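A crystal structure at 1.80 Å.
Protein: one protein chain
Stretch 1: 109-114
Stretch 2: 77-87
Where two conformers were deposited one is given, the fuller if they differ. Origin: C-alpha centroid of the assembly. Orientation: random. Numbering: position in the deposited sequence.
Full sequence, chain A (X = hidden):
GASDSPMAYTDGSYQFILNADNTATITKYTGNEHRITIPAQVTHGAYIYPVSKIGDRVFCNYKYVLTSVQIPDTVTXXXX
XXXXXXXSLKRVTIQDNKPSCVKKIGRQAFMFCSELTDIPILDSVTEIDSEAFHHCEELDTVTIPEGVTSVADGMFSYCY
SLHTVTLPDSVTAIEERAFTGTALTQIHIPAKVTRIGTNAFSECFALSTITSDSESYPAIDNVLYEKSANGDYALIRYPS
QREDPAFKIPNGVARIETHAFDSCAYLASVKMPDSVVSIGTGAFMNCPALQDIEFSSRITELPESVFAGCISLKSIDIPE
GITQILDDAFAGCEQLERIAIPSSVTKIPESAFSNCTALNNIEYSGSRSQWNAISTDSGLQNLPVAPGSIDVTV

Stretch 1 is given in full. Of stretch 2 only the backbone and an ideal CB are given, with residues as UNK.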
ATOM      1  N   ALA A 109      14.558  -2.403   4.523  1.00 10.95           N
ATOM      2  CA  ALA A 109      15.968  -2.530   4.063  1.00 11.50           C
ATOM      3  C   ALA A 109      16.309  -1.537   2.954  1.00 14.05           C
ATOM      4  O   ALA A 109      17.414  -0.992   2.960  1.00 12.85           O
ATOM      5  CB  ALA A 109      16.263  -3.945   3.621  1.00 11.67           C
ATOM      6  N   PHE A 110      15.359  -1.243   2.055  1.00 10.41           N
ATOM      7  CA  PHE A 110      15.610  -0.299   0.956  1.00 10.39           C
ATOM      8  C   PHE A 110      14.559   0.788   0.966  1.00 13.94           C
ATOM      9  O   PHE A 110      14.290   1.412  -0.065  1.00 13.91           O
ATOM     10  CB  PHE A 110      15.637  -1.043  -0.397  1.00 12.69           C
ATOM     11  CG  PHE A 110      16.767  -2.036  -0.461  1.00 14.04           C
ATOM     12  CD1 PHE A 110      18.049  -1.632  -0.844  1.00 15.43           C
ATOM     13  CD2 PHE A 110      16.567  -3.366  -0.107  1.00 14.67           C
ATOM     14  CE1 PHE A 110      19.101  -2.545  -0.886  1.00 16.49           C
ATOM     15  CE2 PHE A 110      17.623  -4.283  -0.149  1.00 17.05           C
ATOM     16  CZ  PHE A 110      18.894  -3.860  -0.511  1.00 15.08           C
HETATM   17  N   MSE A 111      13.955   1.045   2.136  1.00 11.03           N
HETATM   18  CA  MSE A 111      12.941   2.111   2.190  1.00 11.50           C
HETATM   19  C   MSE A 111      13.550   3.470   1.835  1.00 14.67           C
HETATM   20  O   MSE A 111      14.669   3.768   2.252  1.00 15.06           O
HETATM   21  CB  MSE A 111      12.301   2.166   3.580  1.00 12.84           C
HETATM   22  CG  MSE A 111      11.309   3.302   3.739  1.00 16.45           C
HETATM   23 SE   MSE A 111      10.211   2.832   5.285  0.75 20.67          SE
HETATM   24  CE  MSE A 111       9.191   4.507   5.472  1.00 19.37           C
ATOM     25  N   PHE A 112      12.828   4.256   1.001  1.00 11.84           N
ATOM     26  CA  PHE A 112      13.242   5.577   0.500  1.00 11.57           C
ATOM     27  C   PHE A 112      14.409   5.519  -0.493  1.00 15.86           C
ATOM     28  O   PHE A 112      14.962   6.583  -0.814  1.00 16.45           O
ATOM     29  CB  PHE A 112      13.569   6.579   1.641  1.00 13.02           C
ATOM     30  CG  PHE A 112      12.391   6.951   2.516  1.00 15.51           C
ATOM     31  CD1 PHE A 112      11.211   7.437   1.956  1.00 18.34           C
ATOM     32  CD2 PHE A 112      12.480   6.861   3.903  1.00 17.37           C
ATOM     33  CE1 PHE A 112      10.122   7.784   2.768  1.00 20.86           C
ATOM     34  CE2 PHE A 112      11.413   7.243   4.714  1.00 21.18           C
ATOM     35  CZ  PHE A 112      10.243   7.715   4.144  1.00 20.62           C
ATOM     36  N   CYS A 113      14.742   4.331  -1.058  1.00 11.26           N
ATOM     37  CA  CYS A 113      15.764   4.259  -2.138  1.00 11.52           C
ATOM     38  C   CYS A 113      15.021   4.556  -3.430  1.00 13.20           C
ATOM     39  O   CYS A 113      14.766   3.668  -4.250  1.00 12.21           O
ATOM     40  CB  CYS A 113      16.448   2.894  -2.155  1.00 11.18           C
ATOM     41  SG  CYS A 113      17.473   2.589  -0.686  1.00 14.89           S
ATOM     42  N   SER A 114      14.669   5.844  -3.586  1.00 12.70           N
ATOM     43  CA  SER A 114      13.784   6.310  -4.650  0.50 12.95           C
ATOM     44  C   SER A 114      14.418   6.330  -6.056  1.00 16.01           C
ATOM     45  O   SER A 114      13.694   6.553  -7.029  1.00 16.46           O
ATOM     46  CB  SER A 114      13.193   7.674  -4.296  0.50 16.74           C
ATOM     47  OG  SER A 114      14.183   8.686  -4.289  0.50 15.94           O
ATOM     48  N   UNK A  77      21.757 -12.765   4.106  1.00 13.74           N
ATOM     49  CA  UNK A  77      20.797 -11.920   4.812  1.00 13.13           C
ATOM     50  C   UNK A  77      21.172 -10.461   4.724  1.00 15.50           C
ATOM     51  O   UNK A  77      22.336 -10.111   4.906  1.00 14.65           O
ATOM     52  CB  UNK A  77      20.691 -12.339   6.280  1.00 13.13           C
ATOM     53  N   UNK A  78      20.161  -9.614   4.515  1.00 11.63           N
ATOM     54  CA  UNK A  78      20.290  -8.160   4.515  1.00 11.16           C
ATOM     55  C   UNK A  78      19.465  -7.707   5.717  1.00 15.67           C
ATOM     56  O   UNK A  78      18.262  -8.005   5.801  1.00 15.76           O
ATOM     57  CB  UNK A  78      19.818  -7.524   3.206  1.00 11.16           C
ATOM     58  N   UNK A  79      20.124  -7.032   6.645  1.00 12.93           N
ATOM     59  CA  UNK A  79      19.490  -6.577   7.878  1.00 13.68           C
ATOM     60  C   UNK A  79      18.446  -5.498   7.692  1.00 16.28           C
ATOM     61  O   UNK A  79      18.328  -4.904   6.610  1.00 14.48           O
ATOM     62  CB  UNK A  79      20.563  -6.062   8.840  1.00 13.68           C
ATOM     63  N   UNK A  80      17.686  -5.232   8.767  1.00 13.47           N
ATOM     64  CA  UNK A  80      16.660  -4.198   8.710  0.50 12.56           C
ATOM     65  C   UNK A  80      17.299  -2.826   8.502  1.00 14.00           C
ATOM     66  O   UNK A  80      18.404  -2.557   9.016  1.00 13.53           O
ATOM     67  CB  UNK A  80      15.817  -4.207   9.987  0.50 12.56           C
ATOM     68  N   UNK A  81      16.625  -1.969   7.709  1.00  9.89           N
ATOM     69  CA  UNK A  81      17.064  -0.595   7.423  1.00  9.94           C
ATOM     70  C   UNK A  81      18.520  -0.533   6.929  1.00 12.94           C
ATOM     71  O   UNK A  81      19.154   0.514   7.081  1.00 13.02           O
ATOM     72  CB  UNK A  81      16.911   0.268   8.677  1.00  9.94           C
ATOM     73  N   UNK A  82      19.032  -1.626   6.310  1.00 10.70           N
ATOM     74  CA  UNK A  82      20.459  -1.660   5.886  1.00 12.04           C
ATOM     75  C   UNK A  82      20.806  -0.546   4.894  1.00 13.90           C
ATOM     76  O   UNK A  82      21.927  -0.054   4.927  1.00 13.75           O
ATOM     77  CB  UNK A  82      20.785  -3.014   5.252  1.00 12.04           C
ATOM     78  N   UNK A  83      19.873  -0.166   4.008  1.00 10.01           N
ATOM     79  CA  UNK A  83      20.140   0.881   3.008  1.00 10.68           C
ATOM     80  C   UNK A  83      19.025   1.919   3.072  1.00 14.25           C
ATOM     81  O   UNK A  83      18.709   2.572   2.082  1.00 14.02           O
ATOM     82  CB  UNK A  83      20.248   0.290   1.601  1.00 10.68           C
ATOM     83  N   UNK A  84      18.445   2.087   4.251  1.00 11.72           N
ATOM     84  CA  UNK A  84      17.370   3.043   4.462  1.00 10.90           C
ATOM     85  C   UNK A  84      17.826   4.458   4.078  1.00 14.07           C
ATOM     86  O   UNK A  84      18.902   4.916   4.501  1.00 13.33           O
ATOM     87  CB  UNK A  84      16.904   3.006   5.919  1.00 10.90           C
ATOM     88  N   UNK A  85      17.014   5.132   3.260  0.50 11.29           N
ATOM     89  CA  UNK A  85      17.231   6.519   2.846  0.50 10.67           C
ATOM     90  C   UNK A  85      18.540   6.737   2.059  0.50 15.14           C
ATOM     91  O   UNK A  85      19.191   7.777   2.229  0.50 14.84           O
ATOM     92  CB  UNK A  85      17.230   7.418   4.084  0.50 10.67           C
ATOM     93  N   UNK A  86      18.917   5.762   1.196  1.00 12.28           N
ATOM     94  CA  UNK A  86      20.052   5.900   0.268  1.00 11.55           C
ATOM     95  C   UNK A  86      19.395   6.311  -1.052  1.00 15.12           C
ATOM     96  O   UNK A  86      19.106   5.488  -1.931  1.00 13.88           O
ATOM     97  CB  UNK A  86      20.878   4.618   0.139  1.00 11.55           C
ATOM     98  N   UNK A  87      19.059   7.592  -1.131  1.00 12.49           N
ATOM     99  CA  UNK A  87      18.132   8.122  -2.135  1.00 12.75           C
ATOM    100  C   UNK A  87      18.721   8.287  -3.529  1.00 15.64           C
ATOM    101  O   UNK A  87      17.955   8.574  -4.444  1.00 15.46           O
ATOM    102  CB  UNK A  87      17.603   9.478  -1.664  1.00 12.75           C
TER

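Position 77 has extended backbone angles and nothing of stretch 1 within 5.5 Å of its ideal CB, so stretch 1 sets no preference. It is Glu-77, which makes no contact here. At position 78, also extended, CA-to-CB points toward stretch 1, and the ideal CB lies 5.1 Å from Ala-109 CB and 5.2 Å from Phe-110 CE2. An apolar side chain of middle size would suit this gap, whether leucine, valine, isoleucine or methionine. Ile-78 fills it: CG2 lies 4.2 Å from Ala-109 CB, and CD1 meets the edge of the Phe-110 ring, 4.2 Å from CZ.

Positions 79 and 80 point away, and many residues would serve. Gly-79 offers its backbone O, 3.8 Å from Ala-109 CB; Ser-80 makes no contact. Position 81 has a positive phi (52/26), which glycine, asparagine and aspartate tolerate best, and its CB again points away. Asn-81 fits, its backbone N 3.7 Å from Ala-109 CA. Position 82 points sideways, its ideal CB 4.6 Å from Ala-109 O; a small residue is enough, and it is Ala-82.

Position 83 faces stretch 1. Its ideal CB is 3.4 Å from Ala-109 O, 3.8 Å from Phe-110 CD1 and 4.3 Å from Cys-113 SG, so a large apolar or aromatic side chain would suit. Phe-83 sets its ring near parallel to that of Phe-110 (6°), but the two are slid apart with centroids 5.2 Å apart and barely overlap; Phe-83 CD2 approaches Phe-110 CE1 to 3.4 Å. Its backbone N donates a hydrogen bond to Ala-109 O (2.8 Å), one of two backbone hydrogen bonds between the stretches.

At position 84 CA-to-CB points away, but a long side chain could return to Met-111 and Phe-112; an aromatic, leucine or methionine is plausible. Tyr-84, with chi1 t, does return: CD1 packs 3.8 Å from Met-111 CB, and its ring face receives the edge of Phe-112 in an offset arrangement, planes at 72°.

Position 85 has another positive phi (62/37), favouring glycine, asparagine or aspartate, and its backbone N donates a nearly linear hydrogen bond to Met-111 O (2.9 Å). Asn-85 brings OD1 to 3.4 Å from Phe-112 CB.

Position 86 points sideways, its ideal CB 4.0 Å from Cys-113 SG, where alanine, serine, cysteine or valine could be considered. Cys-86 CB lies 4.0 Å from Cys-113 SG. At position 87 the ideal CB lies 4.0 Å from Phe-112 O and 4.4 Å from Ser-114 OG; small polar or branched residues suit. Thr-87 places CG2 3.3 Å from Phe-112 O.

Stretch 2 (77-87) EIGSNAFYNCT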
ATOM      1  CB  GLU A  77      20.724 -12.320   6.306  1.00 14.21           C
ATOM      2  CG  GLU A  77      19.650 -11.567   7.077  1.00 17.36           C
ATOM      3  CD  GLU A  77      19.311 -12.078   8.467  1.00 31.77           C
ATOM      4  OE1 GLU A  77      19.754 -13.185   8.849  1.00 24.37           O
ATOM      5  OE2 GLU A  77      18.577 -11.354   9.174  1.00 21.96           O
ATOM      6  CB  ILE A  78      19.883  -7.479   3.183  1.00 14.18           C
ATOM      7  CG1 ILE A  78      20.833  -7.923   2.047  1.00 15.32           C
ATOM      8  CG2 ILE A  78      19.963  -5.922   3.358  1.00 12.04           C
ATOM      9  CD1 ILE A  78      20.354  -7.567   0.655  1.00 20.70           C
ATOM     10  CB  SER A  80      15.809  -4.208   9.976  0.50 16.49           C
ATOM     11  OG  SER A  80      16.588  -3.909  11.122  0.50 14.26           O
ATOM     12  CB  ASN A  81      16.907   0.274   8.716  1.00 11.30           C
ATOM     13  CG  ASN A  81      15.460   0.413   9.166  1.00 14.84           C
ATOM     14  OD1 ASN A  81      14.869  -0.511   9.732  1.00 14.48           O
ATOM     15  ND2 ASN A  81      14.842   1.548   8.846  1.00 11.44           N
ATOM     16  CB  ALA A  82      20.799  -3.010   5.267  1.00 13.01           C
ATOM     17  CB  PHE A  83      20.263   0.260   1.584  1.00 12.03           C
ATOM     18  CG  PHE A  83      21.419  -0.704   1.484  1.00 13.51           C
ATOM     19  CD1 PHE A  83      22.707  -0.245   1.203  1.00 14.97           C
ATOM     20  CD2 PHE A  83      21.227  -2.072   1.704  1.00 14.43           C
ATOM     21  CE1 PHE A  83      23.783  -1.136   1.164  1.00 16.47           C
ATOM     22  CE2 PHE A  83      22.308  -2.962   1.649  1.00 16.86           C
ATOM     23  CZ  PHE A  83      23.576  -2.487   1.401  1.00 14.89           C
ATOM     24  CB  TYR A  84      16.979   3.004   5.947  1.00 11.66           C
ATOM     25  CG  TYR A  84      15.880   3.966   6.351  1.00 12.46           C
ATOM     26  CD1 TYR A  84      14.544   3.583   6.295  1.00 13.93           C
ATOM     27  CD2 TYR A  84      16.182   5.229   6.866  1.00 13.14           C
ATOM     28  CE1 TYR A  84      13.528   4.429   6.740  1.00 14.73           C
ATOM     29  CE2 TYR A  84      15.175   6.092   7.294  1.00 14.25           C
ATOM     30  CZ  TYR A  84      13.852   5.676   7.252  1.00 19.08           C
ATOM     31  OH  TYR A  84      12.854   6.486   7.714  1.00 19.83           O
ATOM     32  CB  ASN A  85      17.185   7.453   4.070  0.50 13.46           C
ATOM     33  CG  ASN A  85      16.636   8.807   3.758  0.50 27.50           C
ATOM     34  OD1 ASN A  85      15.644   8.934   3.024  0.50 22.32           O
ATOM     35  ND2 ASN A  85      17.269   9.843   4.318  0.50 14.56           N
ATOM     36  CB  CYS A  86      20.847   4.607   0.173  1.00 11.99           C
ATOM     37  SG  CYS A  86      21.803   4.264   1.673  1.00 15.40           S
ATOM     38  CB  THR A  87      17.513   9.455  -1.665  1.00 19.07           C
ATOM     39  OG1 THR A  87      18.568  10.372  -1.475  1.00 21.12           O
ATOM     40  CG2 THR A  87      16.764   9.317  -0.321  1.00 15.37           C
TER
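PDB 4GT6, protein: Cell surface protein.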